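Local coordinates for uncharacterized protein (Mycobacterium smegmatis, PDB 4TMD), which is of unknown function, a DUF5642-family protein, probably an exported lipoprotein, with a fold probably related to the Mog1p/PsbP group, at residues F55-F61 with V92-P97; L65-A71 with M84-E90; R127-R133 with E147-A153; V160-A164 with A182-L186. All coordinates share one frame; numbering follows the deposited sequence.

Interaction 1 of 4, residues F55-F61 with V92-P97; sequences FAEGQQF and VPLSDP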
# COMPACT_ATOMS: atom_id res chain seq x y z
N PHE A 55 7.27 10.03 -8.35
CA PHE A 55 6.17 9.75 -7.44
C PHE A 55 5.11 8.84 -8.07
O PHE A 55 4.32 8.22 -7.36
CB PHE A 55 5.57 11.06 -6.95
CG PHE A 55 6.53 11.86 -6.11
CD1 PHE A 55 7.02 11.35 -4.91
CD2 PHE A 55 6.98 13.11 -6.53
CE1 PHE A 55 7.91 12.07 -4.14
CE2 PHE A 55 7.87 13.85 -5.76
CZ PHE A 55 8.34 13.32 -4.56
N ALA A 56 5.12 8.72 -9.40
CA ALA A 56 4.24 7.80 -10.11
C ALA A 56 4.52 6.35 -9.73
O ALA A 56 3.62 5.51 -9.75
CB ALA A 56 4.37 7.99 -11.62
N GLU A 57 5.77 6.07 -9.38
CA GLU A 57 6.21 4.73 -9.01
C GLU A 57 5.70 4.30 -7.63
O GLU A 57 5.67 3.10 -7.32
CB GLU A 57 7.75 4.65 -9.03
CG GLU A 57 8.39 5.23 -10.30
CD GLU A 57 9.91 5.13 -10.30
OE1 GLU A 57 10.50 4.79 -9.24
OE2 GLU A 57 10.52 5.39 -11.36
N GLY A 58 5.30 5.26 -6.81
CA GLY A 58 4.78 4.97 -5.49
C GLY A 58 5.90 4.50 -4.58
O GLY A 58 7.07 4.58 -4.94
N GLN A 59 5.54 3.99 -3.41
CA GLN A 59 6.52 3.66 -2.38
C GLN A 59 7.48 2.56 -2.81
O GLN A 59 7.09 1.41 -3.04
CB GLN A 59 5.82 3.23 -1.09
CG GLN A 59 6.81 2.88 0.01
CD GLN A 59 7.65 4.09 0.43
OE1 GLN A 59 7.11 5.16 0.74
NE2 GLN A 59 8.97 3.92 0.43
N GLN A 60 8.76 2.93 -2.89
CA GLN A 60 9.80 1.99 -3.30
C GLN A 60 10.56 1.38 -2.13
O GLN A 60 10.69 1.98 -1.07
CB GLN A 60 10.78 2.69 -4.25
CG GLN A 60 10.17 3.09 -5.58
CD GLN A 60 9.57 1.91 -6.32
OE1 GLN A 60 10.27 0.95 -6.65
NE2 GLN A 60 8.26 1.96 -6.57
N PHE A 61 11.06 0.16 -2.34
CA PHE A 61 11.96 -0.48 -1.40
C PHE A 61 13.26 -0.80 -2.12
O PHE A 61 13.31 -1.74 -2.92
CB PHE A 61 11.33 -1.74 -0.82
CG PHE A 61 10.12 -1.48 0.02
CD1 PHE A 61 8.90 -1.17 -0.57
CD2 PHE A 61 10.19 -1.55 1.40
CE1 PHE A 61 7.79 -0.93 0.20
CE2 PHE A 61 9.07 -1.31 2.18
CZ PHE A 61 7.87 -1.00 1.58
N VAL A 92 13.18 2.94 5.64
CA VAL A 92 12.92 3.12 4.22
C VAL A 92 12.61 4.58 3.96
O VAL A 92 11.78 5.17 4.65
CB VAL A 92 11.73 2.26 3.74
CG1 VAL A 92 11.63 2.28 2.23
CG2 VAL A 92 11.88 0.84 4.24
N PRO A 93 13.29 5.19 2.97
CA PRO A 93 12.94 6.57 2.63
C PRO A 93 11.47 6.65 2.19
O PRO A 93 11.03 5.91 1.31
CB PRO A 93 13.89 6.91 1.48
CG PRO A 93 15.04 5.94 1.63
CD PRO A 93 14.43 4.69 2.18
N LEU A 94 10.71 7.53 2.82
CA LEU A 94 9.27 7.61 2.56
C LEU A 94 8.95 8.41 1.30
O LEU A 94 9.43 9.53 1.13
CB LEU A 94 8.57 8.24 3.76
CG LEU A 94 7.05 8.36 3.67
CD1 LEU A 94 6.40 7.01 3.89
CD2 LEU A 94 6.54 9.39 4.67
N SER A 95 8.11 7.85 0.43
CA SER A 95 7.63 8.61 -0.72
C SER A 95 6.55 9.57 -0.25
O SER A 95 5.52 9.15 0.26
CB SER A 95 7.09 7.67 -1.80
OG SER A 95 6.44 8.40 -2.83
N ASP A 96 6.79 10.87 -0.41
CA ASP A 96 5.91 11.88 0.17
C ASP A 96 5.81 13.13 -0.71
O ASP A 96 6.42 14.17 -0.43
CB ASP A 96 6.41 12.26 1.58
CG ASP A 96 5.38 13.02 2.38
OD1 ASP A 96 4.21 13.10 1.94
OD2 ASP A 96 5.74 13.55 3.46
N PRO A 97 5.00 13.05 -1.78
CA PRO A 97 4.83 14.14 -2.75
C PRO A 97 4.37 15.47 -2.12
O PRO A 97 3.46 15.46 -1.29
CB PRO A 97 3.74 13.60 -3.69
CG PRO A 97 3.69 12.15 -3.47
CD PRO A 97 4.07 11.94 -2.04
O HOH W 1 4.57 6.46 0.83
O HOH W 2 12.18 4.45 -0.86
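The carboxamide of Q59 lies against the extended backbone of P93-S95 and uses both of its ends. Its OE1 accepts S95 N at 2.9 Å in a nearly straight bond (175° at the hydrogen). NE2 donates to P93 O at 3.0 Å, with that oxygen almost in the amide plane, and also to Q60 O in its own segment. The bend of the Q59 chain at chi2 (63°) brings the amide alongside the other backbone. One water gives hydrogen bonds to Q59 OE1 and S95 O, a second to Q60 O and P93 O, extending the polar seam. V92 sits at one end of it: CG1 rests 3.4 Å from Q60 O, while CG2 meets F61 CD2 at 4.1 Å, the two side chains crossing at about a right angle. At the other end, P97 lies over one face of the F55 ring, its CA 4.0 Å from the ring centroid and 12° off the normal. S95 OG comes instead to the edge of that ring, in its plane, 3.7 Å from CD1. M159 touches Q59, F61 and V92, and the C52-C101 disulfide lies close by, with C101 touching F55. Here OE1 and NE2 act like the C=O and N-H of one residue in a parallel beta bridge, side chain standing in for main chain, and join the end of a short helix and its following turn to an extended loop on one sheet face.

Interaction 2 of 4, residues L65-A71 with M84-E90; sequences LQGNMAA and MAVETSE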
# COMPACT_ATOMS: atom_id res chain seq x y z
N LEU A 65 18.09 -3.22 0.94
CA LEU A 65 17.49 -3.35 2.27
C LEU A 65 17.44 -4.78 2.77
O LEU A 65 17.07 -5.71 2.05
CB LEU A 65 16.06 -2.80 2.27
CG LEU A 65 15.77 -1.32 2.49
CD1 LEU A 65 14.27 -1.15 2.58
CD2 LEU A 65 16.45 -0.78 3.74
N GLN A 66 17.78 -4.96 4.04
CA GLN A 66 17.52 -6.23 4.69
C GLN A 66 16.36 -6.05 5.66
O GLN A 66 16.17 -4.97 6.23
CB GLN A 66 18.76 -6.73 5.40
CG GLN A 66 20.02 -6.52 4.59
CD GLN A 66 21.23 -7.14 5.23
OE1 GLN A 66 21.29 -8.36 5.42
NE2 GLN A 66 22.21 -6.30 5.59
N GLY A 67 15.58 -7.10 5.84
CA GLY A 67 14.46 -7.04 6.76
C GLY A 67 13.47 -8.17 6.56
O GLY A 67 13.66 -9.06 5.73
N ASN A 68 12.39 -8.10 7.32
CA ASN A 68 11.35 -9.11 7.33
C ASN A 68 9.99 -8.46 7.10
O ASN A 68 9.82 -7.26 7.33
CB ASN A 68 11.37 -9.88 8.65
CG ASN A 68 12.67 -10.63 8.87
OD1 ASN A 68 13.16 -11.31 7.97
ND2 ASN A 68 13.25 -10.50 10.06
N MET A 69 9.03 -9.27 6.63
CA MET A 69 7.66 -8.83 6.38
C MET A 69 6.69 -9.88 6.86
O MET A 69 7.01 -11.07 6.87
CB MET A 69 7.44 -8.56 4.89
CG MET A 69 7.82 -9.76 4.06
SD MET A 69 7.02 -9.88 2.45
CE MET A 69 7.84 -8.62 1.53
N ALA A 70 5.52 -9.44 7.28
CA ALA A 70 4.40 -10.31 7.59
C ALA A 70 3.16 -9.63 7.06
O ALA A 70 3.12 -8.41 6.96
CB ALA A 70 4.28 -10.55 9.11
N ALA A 71 2.12 -10.40 6.73
CA ALA A 71 0.93 -9.78 6.19
C ALA A 71 -0.36 -10.47 6.62
O ALA A 71 -0.37 -11.64 7.01
CB ALA A 71 1.02 -9.74 4.67
N MET A 84 0.36 -5.21 5.19
CA MET A 84 1.74 -5.68 5.29
C MET A 84 2.53 -4.88 6.32
O MET A 84 2.45 -3.65 6.34
CB MET A 84 2.46 -5.59 3.94
CG MET A 84 1.82 -6.41 2.83
SD MET A 84 2.64 -6.22 1.22
CE MET A 84 2.23 -4.54 0.78
N ALA A 85 3.25 -5.58 7.19
CA ALA A 85 4.13 -4.96 8.18
C ALA A 85 5.56 -5.35 7.87
O ALA A 85 5.86 -6.54 7.71
CB ALA A 85 3.76 -5.38 9.61
N VAL A 86 6.43 -4.35 7.80
CA VAL A 86 7.83 -4.53 7.43
C VAL A 86 8.75 -3.95 8.50
O VAL A 86 8.48 -2.87 9.03
CB VAL A 86 8.14 -3.83 6.09
CG1 VAL A 86 9.64 -3.88 5.78
CG2 VAL A 86 7.35 -4.46 4.97
N GLU A 87 9.83 -4.67 8.82
CA GLU A 87 10.90 -4.12 9.67
C GLU A 87 12.20 -4.27 8.91
O GLU A 87 12.51 -5.37 8.45
CB GLU A 87 10.97 -4.85 11.01
CG GLU A 87 11.97 -4.25 11.98
CD GLU A 87 12.10 -5.02 13.28
OE1 GLU A 87 13.08 -4.78 14.02
OE2 GLU A 87 11.23 -5.86 13.59
N THR A 88 12.95 -3.17 8.75
CA THR A 88 14.20 -3.18 8.00
C THR A 88 15.42 -2.74 8.83
O THR A 88 15.27 -2.14 9.89
CB THR A 88 14.12 -2.27 6.76
OG1 THR A 88 13.51 -1.03 7.13
CG2 THR A 88 13.27 -2.93 5.70
N SER A 89 16.62 -3.02 8.34
CA SER A 89 17.82 -2.74 9.12
C SER A 89 18.11 -1.24 9.18
O SER A 89 18.87 -0.78 10.03
CB SER A 89 19.02 -3.47 8.54
OG SER A 89 19.34 -2.91 7.28
N GLU A 90 17.51 -0.48 8.26
CA GLU A 90 17.46 0.97 8.40
C GLU A 90 16.13 1.47 7.84
O GLU A 90 15.44 0.73 7.14
CB GLU A 90 18.66 1.64 7.72
CG GLU A 90 18.85 1.33 6.27
CD GLU A 90 20.21 1.83 5.76
OE1 GLU A 90 20.70 2.85 6.27
OE2 GLU A 90 20.78 1.18 4.86
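L65 reaches over the open end of the hairpin, far from its turn, to T88, its CD1 meeting T88 CG2 at 3.7 Å, while its CD2 touches E90. T88 is turned so that both branches are used: OG1 stands between the backbone N and the carbonyl carbon (chi1 45°) and donates to E90 O at 2.6 Å, and CG2 is left to face the leucine. The tightest part is backbone against backbone. G67, with no side chain, brings its CA to 3.1 Å from E87 O. The paired strands then run antiparallel through the hydrogen-bonded pairs N68-E87 and A70-A85, the straightest link being A85 N to A70 O (2.8 Å, 175°). Between them M69 CB packs on V86 CG2 at 4.1 Å; beyond A70-A85, A71 CB meets M84 CG at 3.9 Å. M69, M84 and V86 are buried on this face against L36 of helix 33-36. The other face is mixed: A70 and A85 are buried, A85 against I7 and V10, but N68 is exposed and E87 partly so. Past the strands the contact loosens, and Q66, S89 and E90 lie at the surface, joined across the segments by S89 N donating to Q66 O at 2.9 Å. The hairpin thus depends mainly on backbone hydrogen bonds, with apolar side chains sealing one face and polar ones meeting solvent at the end and along part of the other.

Interaction 3 of 4, residues R127-R133 with E147-A153; sequences RTVGTHR and ELYNYVA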
# COMPACT_ATOMS: atom_id res chain seq x y z
N ARG A 127 4.73 8.97 10.11
CA ARG A 127 4.35 9.73 8.93
C ARG A 127 3.45 8.83 8.11
O ARG A 127 3.73 7.63 7.96
CB ARG A 127 5.56 10.18 8.12
CG ARG A 127 6.32 11.38 8.71
CD ARG A 127 7.62 11.59 7.96
NE ARG A 127 8.46 10.40 8.09
CZ ARG A 127 9.50 10.10 7.30
NH1 ARG A 127 9.84 10.90 6.29
NH2 ARG A 127 10.18 8.98 7.53
N THR A 128 2.37 9.39 7.58
CA THR A 128 1.47 8.60 6.75
C THR A 128 1.23 9.28 5.42
O THR A 128 1.15 10.51 5.32
CB THR A 128 0.14 8.35 7.46
OG1 THR A 128 -0.46 9.61 7.78
CG2 THR A 128 0.35 7.55 8.75
N VAL A 129 1.11 8.45 4.39
CA VAL A 129 0.90 8.92 3.03
C VAL A 129 -0.15 8.01 2.38
O VAL A 129 -0.07 6.79 2.52
CB VAL A 129 2.20 8.88 2.19
CG1 VAL A 129 1.91 9.35 0.75
CG2 VAL A 129 3.28 9.74 2.84
N GLY A 130 -1.14 8.59 1.72
CA GLY A 130 -2.15 7.78 1.04
C GLY A 130 -2.10 8.08 -0.45
O GLY A 130 -1.90 9.23 -0.81
N THR A 131 -2.24 7.07 -1.31
CA THR A 131 -2.39 7.37 -2.73
C THR A 131 -3.46 6.52 -3.38
O THR A 131 -3.89 5.49 -2.85
CB THR A 131 -1.07 7.19 -3.56
OG1 THR A 131 -0.58 5.85 -3.44
CG2 THR A 131 0.02 8.18 -3.13
N HIS A 132 -3.91 7.00 -4.54
CA HIS A 132 -4.90 6.35 -5.35
C HIS A 132 -4.29 6.16 -6.73
O HIS A 132 -3.96 7.13 -7.41
CB HIS A 132 -6.17 7.19 -5.41
CG HIS A 132 -7.27 6.61 -6.23
ND1 HIS A 132 -8.30 7.37 -6.75
CD2 HIS A 132 -7.54 5.33 -6.59
CE1 HIS A 132 -9.14 6.60 -7.40
NE2 HIS A 132 -8.71 5.35 -7.32
N ARG A 133 -4.09 4.91 -7.11
CA ARG A 133 -3.55 4.58 -8.42
C ARG A 133 -4.68 4.10 -9.34
O ARG A 133 -5.42 3.17 -8.99
CB ARG A 133 -2.46 3.51 -8.30
CG ARG A 133 -1.36 3.85 -7.28
CD ARG A 133 -0.30 2.73 -7.15
NE ARG A 133 0.45 2.54 -8.40
CZ ARG A 133 1.49 3.28 -8.77
NH1 ARG A 133 1.93 4.27 -8.00
NH2 ARG A 133 2.09 3.04 -9.92
N GLU A 147 -7.42 -0.50 -10.47
CA GLU A 147 -7.45 0.58 -9.48
C GLU A 147 -7.05 0.10 -8.09
O GLU A 147 -7.40 -1.02 -7.70
CB GLU A 147 -8.86 1.18 -9.46
CG GLU A 147 -9.09 2.26 -8.45
CD GLU A 147 -10.48 2.87 -8.58
OE1 GLU A 147 -10.76 3.88 -7.91
OE2 GLU A 147 -11.28 2.34 -9.37
N LEU A 148 -6.31 0.92 -7.34
CA LEU A 148 -6.05 0.62 -5.93
C LEU A 148 -5.80 1.85 -5.08
O LEU A 148 -5.48 2.93 -5.60
CB LEU A 148 -4.88 -0.37 -5.79
CG LEU A 148 -3.44 -0.00 -6.19
CD1 LEU A 148 -2.75 0.83 -5.13
CD2 LEU A 148 -2.63 -1.26 -6.48
N TYR A 149 -5.97 1.68 -3.78
CA TYR A 149 -5.56 2.66 -2.79
C TYR A 149 -4.43 2.06 -1.96
O TYR A 149 -4.42 0.87 -1.66
CB TYR A 149 -6.73 3.05 -1.90
CG TYR A 149 -7.77 3.88 -2.61
CD1 TYR A 149 -7.79 5.26 -2.47
CD2 TYR A 149 -8.73 3.29 -3.43
CE1 TYR A 149 -8.74 6.03 -3.11
CE2 TYR A 149 -9.70 4.07 -4.08
CZ TYR A 149 -9.68 5.43 -3.91
OH TYR A 149 -10.63 6.23 -4.53
N ASN A 150 -3.45 2.91 -1.64
CA ASN A 150 -2.26 2.55 -0.87
C ASN A 150 -2.16 3.47 0.32
O ASN A 150 -2.24 4.68 0.15
CB ASN A 150 -0.98 2.72 -1.70
CG ASN A 150 -0.48 1.43 -2.28
OD1 ASN A 150 -0.52 0.38 -1.64
ND2 ASN A 150 0.03 1.50 -3.50
N TYR A 151 -1.96 2.92 1.51
CA TYR A 151 -1.73 3.77 2.67
C TYR A 151 -0.48 3.26 3.34
O TYR A 151 -0.34 2.07 3.59
CB TYR A 151 -2.92 3.78 3.64
CG TYR A 151 -4.17 4.27 2.96
CD1 TYR A 151 -4.49 5.62 2.96
CD2 TYR A 151 -5.01 3.39 2.28
CE1 TYR A 151 -5.62 6.08 2.31
CE2 TYR A 151 -6.15 3.85 1.62
CZ TYR A 151 -6.45 5.19 1.65
OH TYR A 151 -7.58 5.66 1.00
N VAL A 152 0.44 4.17 3.59
CA VAL A 152 1.74 3.84 4.13
C VAL A 152 1.96 4.55 5.45
O VAL A 152 1.73 5.76 5.54
CB VAL A 152 2.85 4.27 3.14
CG1 VAL A 152 4.24 4.10 3.78
CG2 VAL A 152 2.74 3.48 1.86
N ALA A 153 2.40 3.82 6.47
CA ALA A 153 2.81 4.45 7.73
C ALA A 153 4.25 4.10 8.02
O ALA A 153 4.63 2.94 8.00
CB ALA A 153 1.92 4.01 8.88
O HOH W 3 0.56 5.69 -0.32
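H132 and Y149 form an offset stack across a non-hydrogen-bonded pair of the hairpin, their planes 6° apart and centroids 4.0 Å apart. The imidazole takes Y149 OH over one face and L148 O at its edge. Among polar side-chain bonds, H132 NE2 donates to E147 OE1 at 2.6 Å; the carboxylate is met on its anti side, and the bond is bent (139°). H132 CG stands anti to the backbone N (chi1 180°), which carries the ring over the tyrosine and toward E147. R133 NH1 donates to A56 O, and N150 OD1 accepts from T163 OG1. Backbone bonds run in reciprocal pairs at V129-V152, T131-N150 and R133-L148, T131 N to N150 O being 2.8 Å. A water also donates to V129 O and N150 O. Apolar contacts lie on both faces: R133 CD beside L148 CD1 at 3.7 Å on one, T128 CG2 against A153 CB at 3.9 Å on the other. At G130, the Y151 ring comes over the strand, with CD1 3.7 Å from G130 CA. The stack and the histidine-carboxylate bond together fix the imidazole in position and rotation, while the backbone hydrogen bonds hold the strand register.

Interaction 4 of 4, residues V160-A164 with A182-L186; sequences VIVTA and ARELL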
# COMPACT_ATOMS: atom_id res chain seq x y z
N VAL A 160 4.34 0.15 7.57
CA VAL A 160 3.12 -0.62 7.44
C VAL A 160 2.40 -0.15 6.20
O VAL A 160 2.26 1.06 5.99
CB VAL A 160 2.20 -0.48 8.68
CG1 VAL A 160 0.85 -1.15 8.42
CG2 VAL A 160 2.88 -1.07 9.92
N ILE A 161 1.98 -1.08 5.36
CA ILE A 161 1.33 -0.73 4.12
C ILE A 161 -0.02 -1.42 3.99
O ILE A 161 -0.10 -2.66 4.03
CB ILE A 161 2.19 -1.11 2.89
CG1 ILE A 161 3.62 -0.59 3.05
CG2 ILE A 161 1.54 -0.58 1.63
CD1 ILE A 161 4.46 -0.87 1.84
N VAL A 162 -1.07 -0.63 3.84
CA VAL A 162 -2.38 -1.18 3.55
C VAL A 162 -2.68 -0.91 2.08
O VAL A 162 -2.58 0.23 1.61
CB VAL A 162 -3.49 -0.58 4.47
CG1 VAL A 162 -4.90 -1.07 4.03
CG2 VAL A 162 -3.21 -0.96 5.93
N THR A 163 -3.01 -1.96 1.35
CA THR A 163 -3.43 -1.84 -0.04
C THR A 163 -4.86 -2.31 -0.17
O THR A 163 -5.20 -3.40 0.30
CB THR A 163 -2.52 -2.65 -0.98
OG1 THR A 163 -1.16 -2.23 -0.81
CG2 THR A 163 -2.94 -2.42 -2.43
N ALA A 164 -5.72 -1.49 -0.77
CA ALA A 164 -7.12 -1.84 -0.97
C ALA A 164 -7.48 -1.72 -2.44
O ALA A 164 -7.18 -0.70 -3.05
CB ALA A 164 -8.03 -0.96 -0.14
N ALA A 182 -9.88 0.82 4.84
CA ALA A 182 -8.43 0.79 4.60
C ALA A 182 -7.71 1.71 5.57
O ALA A 182 -6.71 1.32 6.15
CB ALA A 182 -8.11 1.19 3.16
N ARG A 183 -8.18 2.94 5.74
CA ARG A 183 -7.49 3.87 6.63
C ARG A 183 -7.55 3.40 8.08
O ARG A 183 -6.58 3.52 8.83
CB ARG A 183 -8.07 5.29 6.49
CG ARG A 183 -7.79 5.95 5.12
CD ARG A 183 -8.19 7.41 5.10
NE ARG A 183 -9.58 7.61 5.51
CZ ARG A 183 -10.61 7.69 4.67
NH1 ARG A 183 -10.42 7.61 3.36
NH2 ARG A 183 -11.84 7.85 5.14
N GLU A 184 -8.68 2.83 8.49
CA GLU A 184 -8.76 2.28 9.85
C GLU A 184 -7.87 1.07 10.03
O GLU A 184 -7.25 0.89 11.09
CB GLU A 184 -10.21 1.94 10.21
CG GLU A 184 -11.08 3.20 10.21
CD GLU A 184 -12.56 2.92 10.36
OE1 GLU A 184 -12.95 1.73 10.43
OE2 GLU A 184 -13.32 3.91 10.40
N LEU A 185 -7.76 0.24 8.99
CA LEU A 185 -6.81 -0.88 9.06
C LEU A 185 -5.37 -0.38 9.28
O LEU A 185 -4.60 -1.04 9.97
CB LEU A 185 -6.87 -1.73 7.79
CG LEU A 185 -8.06 -2.69 7.67
CD1 LEU A 185 -8.05 -3.32 6.29
CD2 LEU A 185 -7.97 -3.77 8.75
N LEU A 186 -5.01 0.76 8.68
CA LEU A 186 -3.65 1.27 8.84
C LEU A 186 -3.39 1.67 10.29
O LEU A 186 -2.38 1.30 10.88
CB LEU A 186 -3.41 2.45 7.92
CG LEU A 186 -2.01 3.07 8.08
CD1 LEU A 186 -0.94 2.16 7.47
CD2 LEU A 186 -1.97 4.48 7.48
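A182 O takes the helical hydrogen bond of L186 N at 3.1 Å, and V162 CG1 of the strand presses on the same oxygen at 3.7 Å. L186 N has a second, weak acceptor in R183 O. This is the helix-on-sheet layer of an alpha+beta fold: helix 179-194 lies across one face of the antiparallel sheet, running nearly antiparallel to strand 160-164 (162° between the short axes). No hydrogen bond joins the two segments; apolar side chains pack on each other and on backbone atoms, all of them buried. V162 is the central residue and buries the most surface here. Its chi1 of 174° sets CG1 opposite the backbone N, and the two methyls straddle one turn of the helix, CG1 on A182 and CG2 on the next turn, 3.7 Å from L186 CA and 4.2 Å from L185 CB. V160 and L186 run side by side but in opposed directions, V160 CG1 meeting L186 CD1 at 3.9 Å. V160, V162 and A164 turn their side chains to the helix, whereas I161 and T163 between them point away, as strand alternation requires. I161 there packs on F61 and M84. Y151 and A153 of the neighbouring strand widen the helix seat, Y151 touching A182 and R183, and A153 touching L186. F81, on the strand at the other flank, touches A164 and L185. At the early end of the helical segment two small side chains let the layers meet methyl to methyl, A164 CB lying 3.9 Å from A182 CB.

In the fold
All four contacts serve one antiparallel sheet. Along the chain, interaction 2 falls between the two segments of interaction 1; interactions 3 and 4 follow in series. Interactions 3 and 4 are closest, their centres about 8 Å apart, since strands 145-155 and 158-166 are neighbours; strand 79-88 of interaction 2 borders 158-166 on its other side. Interactions 2 and 3, about 18 Å between centres, do not touch. Interaction 1 covers the face away from helix 179-194, reaching interaction 3 (A56 O to R133), interaction 4 (F61 to I161) and interaction 2 (V92 to L65). The sheet is packed by helix 179-194 on one face and by loops with short helices 33-36 and 53-56 on the other.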